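Local coordinates for uncharacterized protein Atu1656 (Agrobacterium tumefaciens, PDB 2OJH), which is of unknown function but belongs to the TolB family and folds as a six-bladed beta-propeller, at residues F27-R32 / E262-D266; L267-T273 / Y288-P293. Residue numbers count along the deposited sequence, not the author numbering.

Overall arrangement
Both contacts join two adjacent blades of the propeller: the one ending in outer strand 262-267, and the one in which C-terminal strand 285-291 pairs with strand 22-28, itself paired with 33-40. Contact 1 sets side chains of 262-266 against the N-terminal hairpin. Contact 2 follows the chain on as 267-273 turns its corner and bonds to 288-293. Their centres lie about 16 Å apart, yet they touch: Phe265 CZ is 3.6 Å from Tyr288 CZ, and Phe27 N is 3.8 Å from Tyr288 CE1. Strands 22-28 and 285-291 are sheet neighbours, so both contacts bear on the blade that closes the ring.

Contact 1 of 2, residues F27-R32 / E262-D266; sequences FNIRTR and ETLFD
Leu264, Phe27 and Arg32 carry most of this side-chain contact; the backbones stay separate, the nearest CA atoms, those of Arg32 and Leu264, 8.1 Å apart. Strand 22-28 ends at Asn28, whose OD1 accepts from Arg30 N (2.7 Å), an Asx turn, and from Thr31 N (2.9 Å), making an Asx motif. After helical angles at 29-31, Arg32 takes left-handed ones (60/36). Strand 262-266 is extended except for a classic bulge, where Leu264 and Phe265 both face Val251 and point toward the hairpin. Leu264 (m, t) puts CD1 3.9 Å from Phe27 CE2 and 4.1 Å from Ile29 CG2. The Phe27 ring (chi1 t) has Phe265 CE1 over one face, 3.6 Å from Phe27 CD1, with centroids 5.1 Å apart and planes at 54°. Arg32 NE bonds Ile29 O (2.9 Å), steering a two-pronged salt bridge: NH1 to Glu262 OE1 at 2.8 Å, NH2 to Glu262 OE2 at 3.0 Å. Leu264 CD2 lies over the guanidinium face. This apolar, salt-bridge-edged layer joins neighbouring beta-propeller blades.

Contact 2 of 2, residues L267-T273 / Y288-P293; sequences LFGGQGT and YVRYFP
Here a glycine-rich loop curls round the edge of a tyrosine ring. Residues 288-291 are extended strand, 292-293 loop; Gly270 (121/-105) and Gly272 (93/-28) have positive phi. The chain turns a corner at Phe268, and Phe268 O accepts from Tyr291 N (2.9 Å); further on, Thr273 O accepts from Val289 N (3.0 Å). The closest CA pairs are Gly269 with Tyr291 (5.4 Å) and Thr273 with Val289 (4.4 Å). Between these points the loop bows out, held by Thr273 N to Gly270 O (3.0 Å) and by Thr273 OG1, which accepts from Gly270 N (3.0 Å) and donates to Val289 O (3.1 Å). The hollow of this bow takes the Tyr291 ring (chi1 m) edge-on: CD2 is 3.7 Å from Gly269 CA, and OH is 3.3 Å from Gly272 C. A CB on Gly272 would strike that hydroxyl, and one on Gly269 would hit Thr273 OG1. Beside the bow, Leu267 CD1 fits between Tyr288 CD2 (3.6 Å) and Arg290 CB (3.8 Å). Phe268 (chi1 t) reaches out so that Pro293 CD sits over its ring face, 4.1 Å from the centroid, in a CH-pi contact. One water bridges Phe268 N and Arg290 NH1, 2.9 Å from each. Around this seam, Arg290 NE pairs with Glu25 on strand 22-28, Tyr291 OH bonds Phe44 O, and Val289 packs on Pro47 of strand 45-49, the first strand of the following blade.

Contact 1 of 2, residues F27-R32 / E262-D266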
loop_
_atom_site.group_PDB
_atom_site.type_symbol
_atom_site.label_atom_id
_atom_site.label_comp_id
_atom_site.label_asym_id
_atom_site.label_seq_id
_atom_site.Cartn_x
_atom_site.Cartn_y
_atom_site.Cartn_z
ATOM N N PHE A 27 -5.804 8.011 11.733
ATOM C CA PHE A 27 -5.756 7.544 13.110
ATOM C C PHE A 27 -4.357 7.863 13.617
ATOM O O PHE A 27 -3.343 7.588 12.935
ATOM C CB PHE A 27 -5.990 6.049 13.168
ATOM C CG PHE A 27 -6.064 5.482 14.563
ATOM C CD1 PHE A 27 -7.229 5.565 15.290
ATOM C CD2 PHE A 27 -4.961 4.824 15.124
ATOM C CE1 PHE A 27 -7.313 5.034 16.606
ATOM C CE2 PHE A 27 -5.018 4.290 16.391
ATOM C CZ PHE A 27 -6.208 4.384 17.147
ATOM N N ASN A 28 -4.314 8.449 14.808
ATOM C CA ASN A 28 -3.059 8.785 15.448
ATOM C C ASN A 28 -2.765 7.670 16.438
ATOM O O ASN A 28 -3.522 7.453 17.376
ATOM C CB ASN A 28 -3.151 10.162 16.123
ATOM C CG ASN A 28 -1.840 10.576 16.803
ATOM O OD1 ASN A 28 -1.269 9.813 17.576
ATOM N ND2 ASN A 28 -1.370 11.800 16.520
ATOM N N ILE A 29 -1.671 6.940 16.222
ATOM C CA ILE A 29 -1.347 5.827 17.099
ATOM C C ILE A 29 -0.761 6.231 18.457
ATOM O O ILE A 29 -0.708 5.410 19.371
ATOM C CB ILE A 29 -0.414 4.781 16.418
ATOM C CG1 ILE A 29 0.984 5.369 16.136
ATOM C CG2 ILE A 29 -1.068 4.188 15.144
ATOM C CD1 ILE A 29 2.117 4.248 16.041
ATOM N N ARG A 30 -0.333 7.483 18.594
ATOM C CA ARG A 30 0.198 7.961 19.868
ATOM C C ARG A 30 -0.920 8.366 20.844
ATOM O O ARG A 30 -0.910 7.988 22.007
ATOM C CB ARG A 30 1.160 9.140 19.629
ATOM C CG ARG A 30 2.259 8.844 18.597
ATOM C CD ARG A 30 3.006 7.538 18.901
ATOM N NE ARG A 30 4.027 7.270 17.889
ATOM C CZ ARG A 30 4.712 6.139 17.785
ATOM N NH1 ARG A 30 4.503 5.135 18.633
ATOM N NH2 ARG A 30 5.621 6.010 16.828
ATOM N N THR A 31 -1.877 9.140 20.349
ATOM C CA THR A 31 -2.983 9.667 21.155
ATOM C C THR A 31 -4.216 8.762 21.052
ATOM O O THR A 31 -5.156 8.894 21.837
ATOM C CB THR A 31 -3.382 11.052 20.675
ATOM O OG1 THR A 31 -3.865 10.937 19.341
ATOM C CG2 THR A 31 -2.190 12.025 20.697
ATOM N N ARG A 32 -4.198 7.863 20.073
ATOM C CA ARG A 32 -5.281 6.924 19.776
ATOM C C ARG A 32 -6.589 7.660 19.419
ATOM O O ARG A 32 -7.683 7.219 19.747
ATOM C CB ARG A 32 -5.447 5.883 20.901
ATOM C CG ARG A 32 -4.178 5.010 21.145
ATOM C CD ARG A 32 -3.957 4.043 19.998
ATOM N NE ARG A 32 -2.664 3.356 20.012
ATOM C CZ ARG A 32 -2.493 2.089 20.370
ATOM N NH1 ARG A 32 -3.526 1.360 20.774
ATOM N NH2 ARG A 32 -1.277 1.552 20.336
ATOM N N GLU A 262 -1.975 -5.740 18.433
ATOM C CA GLU A 262 -3.212 -5.229 19.004
ATOM C C GLU A 262 -4.177 -4.834 17.900
ATOM O O GLU A 262 -3.754 -4.526 16.784
ATOM C CB GLU A 262 -2.936 -4.044 19.936
ATOM C CG GLU A 262 -2.306 -2.823 19.251
ATOM C CD GLU A 262 -1.864 -1.771 20.258
ATOM O OE1 GLU A 262 -2.720 -1.328 21.062
ATOM O OE2 GLU A 262 -0.668 -1.405 20.267
ATOM N N THR A 263 -5.466 -4.843 18.220
ATOM C CA THR A 263 -6.490 -4.296 17.321
ATOM C C THR A 263 -6.673 -2.827 17.635
ATOM O O THR A 263 -7.032 -2.456 18.753
ATOM C CB THR A 263 -7.829 -5.048 17.480
ATOM O OG1 THR A 263 -7.604 -6.430 17.191
ATOM C CG2 THR A 263 -8.875 -4.524 16.509
ATOM N N LEU A 264 -6.380 -1.970 16.668
ATOM C CA LEU A 264 -6.618 -0.557 16.849
ATOM C C LEU A 264 -8.124 -0.289 16.771
ATOM O O LEU A 264 -8.684 0.363 17.653
ATOM C CB LEU A 264 -5.851 0.252 15.784
ATOM C CG LEU A 264 -4.344 0.120 15.934
ATOM C CD1 LEU A 264 -3.644 1.006 14.838
ATOM C CD2 LEU A 264 -3.841 0.496 17.331
ATOM N N PHE A 265 -8.796 -0.783 15.725
ATOM C CA PHE A 265 -10.256 -0.659 15.640
ATOM C C PHE A 265 -10.812 -1.696 14.657
ATOM O O PHE A 265 -10.069 -2.199 13.834
ATOM C CB PHE A 265 -10.659 0.762 15.225
ATOM C CG PHE A 265 -9.829 1.327 14.101
ATOM C CD1 PHE A 265 -8.665 2.031 14.384
ATOM C CD2 PHE A 265 -10.215 1.163 12.771
ATOM C CE1 PHE A 265 -7.887 2.569 13.347
ATOM C CE2 PHE A 265 -9.455 1.704 11.728
ATOM C CZ PHE A 265 -8.283 2.393 12.029
ATOM N N ASP A 266 -12.101 -2.040 14.808
ATOM C CA ASP A 266 -12.853 -2.769 13.781
ATOM C C ASP A 266 -13.197 -1.817 12.646
ATOM O O ASP A 266 -13.292 -0.602 12.845
ATOM C CB ASP A 266 -14.149 -3.304 14.329
ATOM C CG ASP A 266 -13.943 -4.357 15.410
ATOM O OD1 ASP A 266 -12.849 -4.946 15.483
ATOM O OD2 ASP A 266 -14.890 -4.588 16.188
#

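Contact 2 of 2, residues L267-T273 / Y288-P293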
loop_
_atom_site.group_PDB
_atom_site.type_symbol
_atom_site.label_atom_id
_atom_site.label_comp_id
_atom_site.label_asym_id
_atom_site.label_seq_id
_atom_site.Cartn_x
_atom_site.Cartn_y
_atom_site.Cartn_z
ATOM N N LEU A 267 -13.427 -2.372 11.470
ATOM C CA LEU A 267 -13.680 -1.554 10.295
ATOM C C LEU A 267 -14.447 -2.351 9.234
ATOM O O LEU A 267 -14.249 -3.566 9.069
ATOM C CB LEU A 267 -12.362 -1.022 9.741
ATOM C CG LEU A 267 -12.385 -0.289 8.412
ATOM C CD1 LEU A 267 -11.524 0.955 8.446
ATOM C CD2 LEU A 267 -11.900 -1.199 7.296
ATOM N N PHE A 268 -15.333 -1.658 8.527
ATOM C CA PHE A 268 -16.001 -2.242 7.387
ATOM C C PHE A 268 -15.206 -1.815 6.170
ATOM O O PHE A 268 -15.063 -0.608 5.872
ATOM C CB PHE A 268 -17.451 -1.788 7.301
ATOM C CG PHE A 268 -18.209 -2.452 6.193
ATOM C CD1 PHE A 268 -18.704 -3.742 6.355
ATOM C CD2 PHE A 268 -18.399 -1.804 4.989
ATOM C CE1 PHE A 268 -19.392 -4.367 5.340
ATOM C CE2 PHE A 268 -19.089 -2.424 3.947
ATOM C CZ PHE A 268 -19.586 -3.706 4.127
ATOM N N GLY A 269 -14.625 -2.808 5.499
ATOM C CA GLY A 269 -13.726 -2.537 4.380
ATOM C C GLY A 269 -12.874 -3.749 4.030
ATOM O O GLY A 269 -13.388 -4.867 3.905
ATOM N N GLY A 270 -11.575 -3.529 3.907
ATOM C CA GLY A 270 -10.655 -4.544 3.404
ATOM C C GLY A 270 -9.991 -3.959 2.183
ATOM O O GLY A 270 -9.122 -3.093 2.310
ATOM N N GLN A 271 -10.394 -4.417 1.004
ATOM C CA GLN A 271 -9.786 -3.862 -0.215
ATOM C C GLN A 271 -10.060 -2.349 -0.244
ATOM O O GLN A 271 -11.204 -1.928 -0.040
ATOM C CB GLN A 271 -10.370 -4.559 -1.448
ATOM C CG GLN A 271 -9.952 -3.910 -2.799
ATOM C CD GLN A 271 -8.495 -4.175 -3.127
ATOM O OE1 GLN A 271 -7.742 -4.662 -2.287
ATOM N NE2 GLN A 271 -8.098 -3.901 -4.362
ATOM N N GLY A 272 -9.029 -1.557 -0.526
ATOM C CA GLY A 272 -9.142 -0.090 -0.569
ATOM C C GLY A 272 -8.787 0.608 0.749
ATOM O O GLY A 272 -8.356 1.780 0.753
ATOM N N THR A 273 -8.976 -0.090 1.866
ATOM C CA THR A 273 -8.740 0.493 3.189
ATOM C C THR A 273 -7.309 1.061 3.284
ATOM O O THR A 273 -7.114 2.215 3.693
ATOM C CB THR A 273 -9.062 -0.544 4.317
ATOM O OG1 THR A 273 -10.467 -0.779 4.310
ATOM C CG2 THR A 273 -8.676 -0.042 5.701
ATOM N N TYR A 288 -6.377 5.928 6.093
ATOM C CA TYR A 288 -7.099 4.705 5.717
ATOM C C TYR A 288 -8.512 5.079 5.226
ATOM O O TYR A 288 -8.966 6.219 5.425
ATOM C CB TYR A 288 -7.146 3.708 6.895
ATOM C CG TYR A 288 -7.963 4.209 8.063
ATOM C CD1 TYR A 288 -7.420 5.117 8.984
ATOM C CD2 TYR A 288 -9.300 3.795 8.237
ATOM C CE1 TYR A 288 -8.197 5.616 10.047
ATOM C CE2 TYR A 288 -10.075 4.286 9.284
ATOM C CZ TYR A 288 -9.506 5.176 10.193
ATOM O OH TYR A 288 -10.261 5.680 11.202
ATOM N N VAL A 289 -9.201 4.144 4.566
ATOM C CA VAL A 289 -10.581 4.377 4.142
ATOM C C VAL A 289 -11.470 3.373 4.824
ATOM O O VAL A 289 -11.212 2.181 4.754
ATOM C CB VAL A 289 -10.792 4.262 2.609
ATOM C CG1 VAL A 289 -12.183 4.823 2.190
ATOM C CG2 VAL A 289 -9.666 5.004 1.840
ATOM N N ARG A 290 -12.510 3.882 5.475
ATOM C CA ARG A 290 -13.568 3.078 6.054
ATOM C C ARG A 290 -14.705 3.145 5.028
ATOM O O ARG A 290 -14.938 4.188 4.416
ATOM C CB ARG A 290 -13.983 3.706 7.405
ATOM C CG ARG A 290 -15.253 3.168 8.067
ATOM C CD ARG A 290 -15.690 4.087 9.256
ATOM N NE ARG A 290 -14.569 4.295 10.167
ATOM C CZ ARG A 290 -14.254 3.481 11.168
ATOM N NH1 ARG A 290 -15.000 2.407 11.428
ATOM N NH2 ARG A 290 -13.195 3.746 11.929
ATOM N N TYR A 291 -15.412 2.038 4.843
ATOM C CA TYR A 291 -16.505 2.021 3.885
ATOM C C TYR A 291 -17.834 1.841 4.580
ATOM O O TYR A 291 -17.886 1.508 5.758
ATOM C CB TYR A 291 -16.284 0.948 2.808
ATOM C CG TYR A 291 -15.046 1.214 2.006
ATOM C CD1 TYR A 291 -15.070 2.128 0.955
ATOM C CD2 TYR A 291 -13.842 0.608 2.345
ATOM C CE1 TYR A 291 -13.929 2.415 0.231
ATOM C CE2 TYR A 291 -12.676 0.883 1.632
ATOM C CZ TYR A 291 -12.741 1.782 0.576
ATOM O OH TYR A 291 -11.632 2.079 -0.143
ATOM N N PHE A 292 -18.907 2.095 3.843
ATOM C CA PHE A 292 -20.268 1.858 4.340
ATOM C C PHE A 292 -20.944 0.918 3.349
ATOM O O PHE A 292 -20.723 1.044 2.140
ATOM C CB PHE A 292 -21.024 3.186 4.436
ATOM C CG PHE A 292 -20.291 4.232 5.225
ATOM C CD1 PHE A 292 -20.262 4.178 6.623
ATOM C CD2 PHE A 292 -19.611 5.254 4.585
ATOM C CE1 PHE A 292 -19.551 5.132 7.367
ATOM C CE2 PHE A 292 -18.912 6.222 5.325
ATOM C CZ PHE A 292 -18.879 6.151 6.712
ATOM N N PRO A 293 -21.729 -0.056 3.841
ATOM C CA PRO A 293 -22.408 -0.974 2.927
ATOM C C PRO A 293 -23.273 -0.281 1.852
ATOM O O PRO A 293 -23.850 0.780 2.110
ATOM C CB PRO A 293 -23.292 -1.829 3.859
ATOM C CG PRO A 293 -23.252 -1.182 5.187
ATOM C CD PRO A 293 -21.972 -0.407 5.252
HETATM O O HOH W 1 -16.663 0.607 9.860
#